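Local coordinates for protein beta-n-acetylhexosaminidase (Streptococcus pneumoniae, PDB 4AZI) that removes terminal beta-linked N-acetylhexosamine residues from glycans by hydrolysis, as a family 20 glycoside hydrolase module of an exo-beta-D-N-acetylglucosaminidase, at residues Ser248-Lys252 and Gln308-Thr312. The protein carries 2 engineered substitutions. Residue numbers count along the deposited sequence, not the author numbering.
Sequences SYWSK and QLAST. With OAN (O-(2-acetamido-2-deoxy D-glucopyranosylidene) amino-N-phenylcarbamate), chain C.
Strand 246-249, sixth of the parallel eight-stranded TIM barrel, runs out into a loop, and Gln308-Thr312, from the segment joining helix 294-303 to strand 321-329, packs against this exit. CA atoms are nearest for Tyr249 and Leu309 (7.1 Å), Ser251 and Ala310 (5.1 Å), and Lys252 and Ser311 (6.1 Å). In Tyr249, still extended, the CA-to-CB bond points toward the partner and chi1 t (-158°) lays the ring along the turn: CB lies 4.0 Å from CD2 of buried, apolar Leu309, and CE1 4.2 Å from Ala310 CB. A long amphipathic ring suits this place, giving carbon to the partner while its hydroxyl hydrogen-bonds Ala260 O. One water accepts from Ala310 N and donates to Tyr249 O, both at 2.7 Å, spanning a gap too wide for direct pairing. Trp250 (phi/psi -116/-28, chi1 p) turns its CB away, its indole presenting one face to the acetamido methyl CAH of the inhibitor OAN; Asp229 holds NE1. The small Ala310 methyl fits against the backbone, CB 3.4 Å from Trp250 O and 3.8 Å from CA of extended Ser251 (-168/153). Exposed Lys252 offers aliphatic CB to Ser311 OG (3.5 Å), while its amine leads away. The partner is a type II turn, Leu309-Thr312 (Ala310 -57/142, Ser311 73/9): Leu309 O accepts from Thr312 N (3.1 Å) and OG1 (2.5 Å), which closes the turn, and Ser311 OG donates to Ala310 O (2.5 Å). Two apolar contacts of Tyr249, close van der Waals contacts and a water bridge thus join turn and pocket loop, by fit rather than direct polar pairing.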
loop_
_atom_site.group_PDB
_atom_site.type_symbol
_atom_site.label_atom_id
_atom_site.label_comp_id
_atom_site.label_asym_id
_atom_site.label_seq_id
_atom_site.Cartn_x
_atom_site.Cartn_y
_atom_site.Cartn_z
ATOM N N SER A 248 1.765 8.866 2.540
ATOM C CA SER A 248 0.866 8.502 1.456
ATOM C C SER A 248 -0.278 9.518 1.455
ATOM O O SER A 248 -1.220 9.391 2.232
ATOM C CB SER A 248 0.380 7.062 1.620
ATOM O OG SER A 248 -0.592 6.740 0.648
ATOM N N TYR A 249 -0.160 10.546 0.612
ATOM C CA TYR A 249 -1.112 11.668 0.617
ATOM C C TYR A 249 -2.248 11.455 -0.364
ATOM O O TYR A 249 -2.036 11.413 -1.577
ATOM C CB TYR A 249 -0.428 13.031 0.348
ATOM C CG TYR A 249 -1.267 14.185 0.869
ATOM C CD1 TYR A 249 -2.403 14.624 0.173
ATOM C CD2 TYR A 249 -0.956 14.813 2.077
ATOM C CE1 TYR A 249 -3.193 15.662 0.660
ATOM C CE2 TYR A 249 -1.745 15.846 2.570
ATOM C CZ TYR A 249 -2.868 16.260 1.858
ATOM O OH TYR A 249 -3.654 17.289 2.337
ATOM N N TRP A 250 -3.465 11.344 0.166
ATOM C CA TRP A 250 -4.619 11.014 -0.658
ATOM C C TRP A 250 -5.665 12.109 -0.728
ATOM O O TRP A 250 -6.387 12.196 -1.709
ATOM C CB TRP A 250 -5.229 9.698 -0.197
ATOM C CG TRP A 250 -5.858 9.803 1.156
ATOM C CD1 TRP A 250 -5.225 9.742 2.395
ATOM C CD2 TRP A 250 -7.263 10.047 1.453
ATOM N NE1 TRP A 250 -6.127 9.910 3.408
ATOM C CE2 TRP A 250 -7.369 10.099 2.914
ATOM C CE3 TRP A 250 -8.405 10.213 0.688
ATOM C CZ2 TRP A 250 -8.577 10.303 3.555
ATOM C CZ3 TRP A 250 -9.620 10.422 1.344
ATOM C CH2 TRP A 250 -9.703 10.471 2.745
ATOM N N SER A 251 -5.762 12.936 0.312
ATOM C CA SER A 251 -6.768 14.022 0.382
ATOM C C SER A 251 -6.472 14.997 1.530
ATOM O O SER A 251 -5.833 14.630 2.523
ATOM C CB SER A 251 -8.193 13.437 0.498
ATOM O OG SER A 251 -9.181 14.402 0.812
ATOM N N LYS A 252 -6.922 16.241 1.376
ATOM C CA LYS A 252 -6.816 17.236 2.442
ATOM C C LYS A 252 -8.097 17.229 3.287
ATOM O O LYS A 252 -8.237 17.977 4.256
ATOM C CB LYS A 252 -6.535 18.626 1.868
ATOM C CG LYS A 252 -6.235 19.688 2.919
ATOM C CD LYS A 252 -5.793 21.008 2.303
ATOM C CE LYS A 252 -6.949 21.924 1.903
ATOM N NZ LYS A 252 -7.677 22.543 3.062
ATOM N N GLN A 308 0.410 15.674 -9.399
ATOM C CA GLN A 308 -0.494 16.565 -8.661
ATOM C C GLN A 308 -0.971 15.987 -7.329
ATOM O O GLN A 308 -1.681 14.998 -7.300
ATOM C CB GLN A 308 -1.673 16.990 -9.527
ATOM C CG GLN A 308 -2.646 17.900 -8.810
ATOM C CD GLN A 308 -3.582 18.598 -9.765
ATOM O OE1 GLN A 308 -3.154 19.405 -10.592
ATOM N NE2 GLN A 308 -4.875 18.301 -9.649
ATOM N N LEU A 309 -0.574 16.610 -6.223
ATOM C CA LEU A 309 -1.062 16.188 -4.912
ATOM C C LEU A 309 -2.491 16.689 -4.721
ATOM O O LEU A 309 -2.852 17.752 -5.234
ATOM C CB LEU A 309 -0.139 16.677 -3.791
ATOM C CG LEU A 309 1.226 15.974 -3.739
ATOM C CD1 LEU A 309 2.277 16.863 -3.108
ATOM C CD2 LEU A 309 1.142 14.648 -3.004
ATOM N N ALA A 310 -3.305 15.908 -4.013
ATOM C CA ALA A 310 -4.706 16.269 -3.762
ATOM C C ALA A 310 -4.799 17.626 -3.080
ATOM O O ALA A 310 -3.983 17.937 -2.220
ATOM C CB ALA A 310 -5.386 15.199 -2.918
ATOM N N SER A 311 -5.812 18.408 -3.464
ATOM C CA SER A 311 -6.022 19.796 -2.992
ATOM C C SER A 311 -5.047 20.840 -3.561
ATOM O O SER A 311 -5.029 21.994 -3.113
ATOM C CB SER A 311 -6.074 19.885 -1.451
ATOM O OG SER A 311 -4.777 19.885 -0.867
ATOM N N THR A 312 -4.238 20.443 -4.547
ATOM C CA THR A 312 -3.311 21.372 -5.193
ATOM C C THR A 312 -3.456 21.358 -6.706
ATOM O O THR A 312 -3.881 20.358 -7.301
ATOM C CB THR A 312 -1.823 21.089 -4.856
ATOM O OG1 THR A 312 -1.426 19.835 -5.433
ATOM C CG2 THR A 312 -1.577 21.082 -3.350
HETATM C CAH OAN C . -6.592 6.250 3.203
HETATM C CAG OAN C . -7.951 5.897 2.579
HETATM O OAN OAN C . -8.137 6.055 1.381
HETATM N NAI OAN C . -8.870 5.435 3.429
HETATM C CAB OAN C . -10.237 5.021 3.051
HETATM C CAC OAN C . -10.214 3.580 2.538
HETATM O OAJ OAN C . -10.239 2.679 3.654
HETATM C CAD OAN C . -11.399 3.300 1.625
HETATM O OAK OAN C . -11.314 1.941 1.219
HETATM C CAE OAN C . -11.316 4.213 0.392
HETATM C CAF OAN C . -12.481 4.069 -0.592
HETATM O OAM OAN C . -13.704 4.495 0.018
HETATM O OAL OAN C . -11.200 5.619 0.740
HETATM C CAA OAN C . -10.874 5.976 2.020
HETATM N NAY OAN C . -11.117 7.223 2.364
HETATM O OAQ OAN C . -11.683 8.010 1.405
HETATM C CAP OAN C . -12.504 8.988 1.890
HETATM O OAR OAN C . -13.011 9.799 1.113
HETATM N NAO OAN C . -12.714 8.998 3.216
HETATM C CAS OAN C . -13.450 9.900 3.882
HETATM C CAT OAN C . -12.872 10.531 4.983
HETATM C CAU OAN C . -13.591 11.475 5.717
HETATM C CAV OAN C . -14.896 11.795 5.349
HETATM C CAW OAN C . -15.487 11.164 4.245
HETATM C CAX OAN C . -14.768 10.216 3.513
HETATM O O HOH W 1 -2.446 13.390 -3.384
#